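Local coordinates for 432aa long hypothetical deoxyribodipyrimidine photolyase (Sulfolobus tokodaii, PDB 2E0I), which probably repairs cyclobutane pyrimidine dimers in DNA as a light-driven photolyase, and carries two molecules of flavin-adenine dinucleotide, at residues A[200-205]-A[212-217]. Residues are numbered along the deposited sequence; the frame is centred on the assembly and turned at random.
Sequences VDFRRR and NNYRLS. With FAD (flavin-adenine dinucleotide), chain E.
N212 reaches back from one limb of the loop between helices 189-196 and 217-221 to D201 and R204 on the other, bridging the ends of a short 3-10 turn, a compact example of a loop that binds its own backbone while presenting amides to a pyrophosphate. With CG anti to its carbonyl carbon (chi1 -63°), its amide lies against the turn: OD1 accepts the backbone N of D201 at 2.9 Å, with the donor well above the carbonyl plane, and ND2 gives a weak bond to O of R204. Shortening N212 to an alanine is likely to leave the D201 N-H without this acceptor and to remove the weak tie to R204. The tight part joins this buried asparagine to the buried rings of F202 and Y214 near the FAD, which meet obliquely, planes at 56°, with CD1 of F202 3.5 Å from CE1 of Y214. From the partly exposed edge, CG2 of V200 sits over one face of the Y214 ring, 4.0 Å from its centroid, as a CH-pi contact. From N213, ND2 bonds O of R205 (3.3 Å) and, weakly, O2A of the FAD. The other side is looser: D201 is exposed, its carboxylate leading away, and R204 turns outward to a salt bridge with E210. R205, by contrast, forms salt bridges with E239 and E243 of helix 238-256. The same limb as N212 binds the cofactor: the backbone N of Y214 donates to FAD O1A (2.7 Å) and that of R215 to O2P, while L216 and S217, the latter opening helix 217-221, both give their N-H to O1P. Consecutive amides from Y214 to S217 thus grip the FAD pyrophosphate, whose negative charge is probably offset by N-H dipoles and the start of a helix.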
ATOM      1  N   VAL A 200      -6.542  12.803 -16.364  1.00 33.20           N
ATOM      2  CA  VAL A 200      -5.919  11.758 -17.150  1.00 34.35           C
ATOM      3  C   VAL A 200      -6.962  10.920 -17.868  1.00 35.43           C
ATOM      4  O   VAL A 200      -8.146  10.993 -17.545  1.00 36.48           O
ATOM      5  CB  VAL A 200      -5.109  10.808 -16.235  1.00 35.20           C
ATOM      6  CG1 VAL A 200      -4.061  11.597 -15.473  1.00 35.74           C
ATOM      7  CG2 VAL A 200      -6.049  10.085 -15.257  1.00 32.13           C
ATOM      8  N   ASP A 201      -6.519  10.123 -18.836  1.00 35.76           N
ATOM      9  CA  ASP A 201      -7.428   9.237 -19.544  1.00 36.69           C
ATOM     10  C   ASP A 201      -7.327   7.883 -18.835  1.00 35.88           C
ATOM     11  O   ASP A 201      -6.553   7.011 -19.231  1.00 35.93           O
ATOM     12  CB  ASP A 201      -7.020   9.101 -21.011  1.00 39.55           C
ATOM     13  CG  ASP A 201      -8.076   8.364 -21.853  1.00 43.29           C
ATOM     14  OD1 ASP A 201      -9.120   7.931 -21.293  1.00 42.37           O
ATOM     15  OD2 ASP A 201      -7.853   8.224 -23.083  1.00 45.24           O
ATOM     16  N   PHE A 202      -8.115   7.724 -17.777  1.00 34.98           N
ATOM     17  CA  PHE A 202      -8.121   6.508 -16.976  1.00 34.84           C
ATOM     18  C   PHE A 202      -8.376   5.263 -17.813  1.00 36.03           C
ATOM     19  O   PHE A 202      -8.054   4.148 -17.416  1.00 36.37           O
ATOM     20  CB  PHE A 202      -9.166   6.636 -15.879  1.00 32.96           C
ATOM     21  CG  PHE A 202      -8.850   5.840 -14.662  1.00 31.67           C
ATOM     22  CD1 PHE A 202      -7.591   5.927 -14.075  1.00 29.99           C
ATOM     23  CD2 PHE A 202      -9.808   5.016 -14.086  1.00 30.84           C
ATOM     24  CE1 PHE A 202      -7.291   5.208 -12.939  1.00 28.99           C
ATOM     25  CE2 PHE A 202      -9.515   4.288 -12.944  1.00 30.39           C
ATOM     26  CZ  PHE A 202      -8.251   4.386 -12.370  1.00 29.55           C
ATOM     27  N   ARG A 203      -8.965   5.477 -18.976  1.00 38.06           N
ATOM     28  CA  ARG A 203      -9.252   4.418 -19.925  1.00 39.81           C
ATOM     29  C   ARG A 203      -7.973   3.714 -20.343  1.00 38.41           C
ATOM     30  O   ARG A 203      -7.934   2.503 -20.473  1.00 38.78           O
ATOM     31  CB  ARG A 203      -9.905   5.024 -21.159  1.00 44.38           C
ATOM     32  CG  ARG A 203     -11.375   5.262 -21.004  1.00 51.37           C
ATOM     33  CD  ARG A 203     -12.080   4.001 -21.409  1.00 56.84           C
ATOM     34  NE  ARG A 203     -11.674   3.636 -22.765  1.00 60.97           N
ATOM     35  CZ  ARG A 203     -11.851   2.434 -23.305  1.00 63.67           C
ATOM     36  NH1 ARG A 203     -12.430   1.461 -22.600  1.00 64.20           N
ATOM     37  NH2 ARG A 203     -11.451   2.208 -24.554  1.00 63.93           N
ATOM     38  N   ARG A 204      -6.924   4.486 -20.561  1.00 37.70           N
ATOM     39  CA  ARG A 204      -5.656   3.921 -20.983  1.00 38.02           C
ATOM     40  C   ARG A 204      -4.686   3.781 -19.814  1.00 36.75           C
ATOM     41  O   ARG A 204      -3.469   3.902 -19.976  1.00 35.19           O
ATOM     42  CB  ARG A 204      -5.056   4.804 -22.078  1.00 38.88           C
ATOM     43  CG  ARG A 204      -5.929   4.899 -23.322  1.00 39.57           C
ATOM     44  CD  ARG A 204      -5.242   5.679 -24.430  1.00 40.32           C
ATOM     45  NE  ARG A 204      -3.998   5.053 -24.879  1.00 41.47           N
ATOM     46  CZ  ARG A 204      -3.922   3.869 -25.486  1.00 42.99           C
ATOM     47  NH1 ARG A 204      -5.019   3.164 -25.728  1.00 43.18           N
ATOM     48  NH2 ARG A 204      -2.744   3.385 -25.859  1.00 43.18           N
ATOM     49  N   ARG A 205      -5.232   3.499 -18.638  1.00 35.82           N
ATOM     50  CA  ARG A 205      -4.411   3.380 -17.447  1.00 35.33           C
ATOM     51  C   ARG A 205      -3.465   2.189 -17.464  1.00 35.54           C
ATOM     52  O   ARG A 205      -2.599   2.079 -16.600  1.00 36.80           O
ATOM     53  CB  ARG A 205      -5.300   3.325 -16.199  1.00 34.06           C
ATOM     54  CG  ARG A 205      -5.965   1.988 -15.931  1.00 33.96           C
ATOM     55  CD  ARG A 205      -6.768   2.036 -14.635  1.00 34.56           C
ATOM     56  NE  ARG A 205      -8.182   2.255 -14.906  1.00 36.86           N
ATOM     57  CZ  ARG A 205      -9.045   1.288 -15.202  1.00 37.03           C
ATOM     58  NH1 ARG A 205      -8.642   0.030 -15.255  1.00 38.76           N
ATOM     59  NH2 ARG A 205     -10.307   1.578 -15.472  1.00 38.39           N
ATOM     60  N   ASN A 212      -1.422   7.750 -17.420  1.00 34.86           N
ATOM     61  CA  ASN A 212      -2.818   7.712 -17.048  1.00 32.35           C
ATOM     62  C   ASN A 212      -3.215   7.133 -15.710  1.00 29.54           C
ATOM     63  O   ASN A 212      -4.344   6.698 -15.538  1.00 28.18           O
ATOM     64  CB  ASN A 212      -3.609   7.051 -18.173  1.00 33.54           C
ATOM     65  CG  ASN A 212      -3.544   7.857 -19.470  1.00 34.89           C
ATOM     66  OD1 ASN A 212      -3.914   9.038 -19.504  1.00 34.97           O
ATOM     67  ND2 ASN A 212      -3.067   7.225 -20.540  1.00 34.42           N
ATOM     68  N   ASN A 213      -2.293   7.139 -14.759  1.00 27.89           N
ATOM     69  CA  ASN A 213      -2.592   6.659 -13.417  1.00 26.34           C
ATOM     70  C   ASN A 213      -2.492   7.864 -12.486  1.00 25.21           C
ATOM     71  O   ASN A 213      -1.643   8.730 -12.682  1.00 25.33           O
ATOM     72  CB  ASN A 213      -1.610   5.574 -13.000  1.00 26.38           C
ATOM     73  CG  ASN A 213      -1.625   4.399 -13.936  1.00 26.91           C
ATOM     74  OD1 ASN A 213      -0.930   4.392 -14.954  1.00 27.84           O
ATOM     75  ND2 ASN A 213      -2.436   3.397 -13.611  1.00 26.92           N
ATOM     76  N   TYR A 214      -3.363   7.932 -11.485  1.00 24.04           N
ATOM     77  CA  TYR A 214      -3.352   9.073 -10.582  1.00 23.80           C
ATOM     78  C   TYR A 214      -2.210   9.066  -9.594  1.00 22.88           C
ATOM     79  O   TYR A 214      -1.918  10.096  -8.989  1.00 22.29           O
ATOM     80  CB  TYR A 214      -4.654   9.168  -9.796  1.00 24.66           C
ATOM     81  CG  TYR A 214      -5.874   9.453 -10.622  1.00 25.87           C
ATOM     82  CD1 TYR A 214      -6.579   8.423 -11.248  1.00 26.72           C
ATOM     83  CD2 TYR A 214      -6.345  10.751 -10.762  1.00 27.53           C
ATOM     84  CE1 TYR A 214      -7.726   8.683 -11.990  1.00 28.50           C
ATOM     85  CE2 TYR A 214      -7.495  11.027 -11.512  1.00 29.41           C
ATOM     86  CZ  TYR A 214      -8.177   9.993 -12.123  1.00 29.09           C
ATOM     87  OH  TYR A 214      -9.294  10.274 -12.880  1.00 31.03           O
ATOM     88  N   ARG A 215      -1.569   7.914  -9.425  1.00 22.16           N
ATOM     89  CA  ARG A 215      -0.470   7.792  -8.476  1.00 20.74           C
ATOM     90  C   ARG A 215      -0.914   8.269  -7.095  1.00 19.30           C
ATOM     91  O   ARG A 215      -0.171   8.964  -6.396  1.00 18.82           O
ATOM     92  CB  ARG A 215       0.725   8.618  -8.948  1.00 22.70           C
ATOM     93  CG  ARG A 215       1.645   7.878  -9.880  1.00 25.92           C
ATOM     94  CD  ARG A 215       2.807   8.755 -10.275  1.00 29.40           C
ATOM     95  NE  ARG A 215       2.400   9.675 -11.330  1.00 33.46           N
ATOM     96  CZ  ARG A 215       2.699  10.969 -11.353  1.00 34.21           C
ATOM     97  NH1 ARG A 215       3.413  11.505 -10.364  1.00 34.74           N
ATOM     98  NH2 ARG A 215       2.289  11.720 -12.369  1.00 33.09           N
ATOM     99  N   LEU A 216      -2.128   7.890  -6.708  1.00 17.23           N
ATOM    100  CA  LEU A 216      -2.680   8.286  -5.421  1.00 16.66           C
ATOM    101  C   LEU A 216      -2.506   7.299  -4.272  1.00 15.95           C
ATOM    102  O   LEU A 216      -2.657   7.683  -3.111  1.00 14.77           O
ATOM    103  CB  LEU A 216      -4.173   8.579  -5.560  1.00 17.13           C
ATOM    104  CG  LEU A 216      -4.657   9.952  -6.025  1.00 17.58           C
ATOM    105  CD1 LEU A 216      -6.152   9.886  -6.206  1.00 17.86           C
ATOM    106  CD2 LEU A 216      -4.305  11.029  -5.007  1.00 16.44           C
ATOM    107  N   SER A 217      -2.196   6.042  -4.584  1.00 15.52           N
ATOM    108  CA  SER A 217      -2.064   5.007  -3.553  1.00 15.10           C
ATOM    109  C   SER A 217      -1.285   5.415  -2.298  1.00 15.21           C
ATOM    110  O   SER A 217      -1.766   5.252  -1.175  1.00 14.37           O
ATOM    111  CB  SER A 217      -1.453   3.750  -4.154  1.00 14.35           C
ATOM    112  OG  SER A 217      -0.307   4.095  -4.903  1.00 20.56           O
TER
HETATM  113  PA  FAD E1100      -4.420   4.060 -10.569  1.00 29.54           P
HETATM  114  O1A FAD E1100      -4.234   5.473 -10.972  1.00 31.28           O
HETATM  115  O2A FAD E1100      -5.083   3.022 -11.388  1.00 31.16           O
HETATM  116  O5B FAD E1100      -5.622   4.364  -9.541  1.00 31.26           O
HETATM  117  C5B FAD E1100      -6.594   3.372  -9.204  1.00 32.36           C
HETATM  118  C4B FAD E1100      -6.863   3.396  -7.698  1.00 34.14           C
HETATM  119  O4B FAD E1100      -7.826   2.398  -7.320  1.00 35.85           O
HETATM  120  C3B FAD E1100      -5.572   3.080  -6.941  1.00 34.99           C
HETATM  121  O3B FAD E1100      -4.945   4.311  -6.571  1.00 33.17           O
HETATM  122  C2B FAD E1100      -6.135   2.425  -5.683  1.00 35.21           C
HETATM  123  O2B FAD E1100      -6.699   3.423  -4.829  1.00 38.01           O
HETATM  124  C1B FAD E1100      -7.244   1.570  -6.298  1.00 35.68           C
HETATM  125  N9A FAD E1100      -6.710   0.333  -6.916  1.00 34.64           N
HETATM  126  C8A FAD E1100      -6.421   0.138  -8.201  1.00 33.40           C
HETATM  127  N7A FAD E1100      -6.055  -1.128  -8.390  1.00 33.44           N
HETATM  128  C5A FAD E1100      -6.109  -1.748  -7.215  1.00 33.54           C
HETATM  129  C6A FAD E1100      -5.848  -3.042  -6.776  1.00 32.04           C
HETATM  130  N6A FAD E1100      -5.469  -3.988  -7.628  1.00 30.60           N
HETATM  131  N1A FAD E1100      -5.994  -3.330  -5.474  1.00 31.20           N
HETATM  132  C2A FAD E1100      -6.381  -2.414  -4.602  1.00 30.40           C
HETATM  133  N3A FAD E1100      -6.643  -1.177  -4.985  1.00 30.27           N
HETATM  134  C4A FAD E1100      -6.518  -0.815  -6.271  1.00 33.30           C
HETATM  135  N1  FAD E1100      -1.751  -0.968  -3.894  1.00 23.25           N
HETATM  136  C2  FAD E1100      -1.370  -0.356  -2.693  1.00 24.48           C
HETATM  137  O2  FAD E1100      -1.830   0.738  -2.373  1.00 25.23           O
HETATM  138  N3  FAD E1100      -0.414  -0.966  -1.872  1.00 26.07           N
HETATM  139  C4  FAD E1100       0.159  -2.181  -2.266  1.00 24.57           C
HETATM  140  O4  FAD E1100       0.955  -2.746  -1.518  1.00 23.75           O
HETATM  141  C4X FAD E1100      -0.212  -2.776  -3.467  1.00 24.01           C
HETATM  142  N5  FAD E1100       0.434  -3.944  -3.887  1.00 24.96           N
HETATM  143  C5X FAD E1100       0.058  -4.566  -5.084  1.00 24.55           C
HETATM  144  C6  FAD E1100       0.703  -5.737  -5.471  1.00 22.01           C
HETATM  145  C7  FAD E1100       0.315  -6.385  -6.639  1.00 23.91           C
HETATM  146  C7M FAD E1100       1.021  -7.687  -7.026  1.00 24.69           C
HETATM  147  C8  FAD E1100      -0.711  -5.856  -7.420  1.00 22.82           C
HETATM  148  C8M FAD E1100      -1.178  -6.561  -8.696  1.00 23.13           C
HETATM  149  C9  FAD E1100      -1.349  -4.683  -7.025  1.00 23.48           C
HETATM  150  C9A FAD E1100      -0.976  -4.032  -5.851  1.00 25.13           C
HETATM  151  N10 FAD E1100      -1.627  -2.858  -5.429  1.00 24.65           N
HETATM  152  C10 FAD E1100      -1.170  -2.181  -4.286  1.00 23.77           C
HETATM  153  C1' FAD E1100      -2.767  -2.311  -6.208  1.00 22.81           C
HETATM  154  C2' FAD E1100      -2.465  -1.294  -7.312  1.00 24.46           C
HETATM  155  O2' FAD E1100      -1.484  -1.811  -8.215  1.00 24.04           O
HETATM  156  C3' FAD E1100      -2.008   0.058  -6.757  1.00 26.29           C
HETATM  157  O3' FAD E1100      -2.977   0.535  -5.819  1.00 28.37           O
HETATM  158  C4' FAD E1100      -1.862   1.096  -7.872  1.00 26.48           C
HETATM  159  O4' FAD E1100      -0.938   0.633  -8.860  1.00 26.67           O
HETATM  160  C5' FAD E1100      -1.376   2.435  -7.314  1.00 27.16           C
HETATM  161  O5' FAD E1100      -1.142   3.379  -8.366  1.00 28.99           O
HETATM  162  P   FAD E1100      -2.256   4.459  -8.794  1.00 27.24           P
HETATM  163  O1P FAD E1100      -2.732   5.135  -7.567  1.00 28.14           O
HETATM  164  O2P FAD E1100      -1.667   5.290  -9.868  1.00 28.17           O
HETATM  165  O3P FAD E1100      -3.449   3.549  -9.387  1.00 30.28           O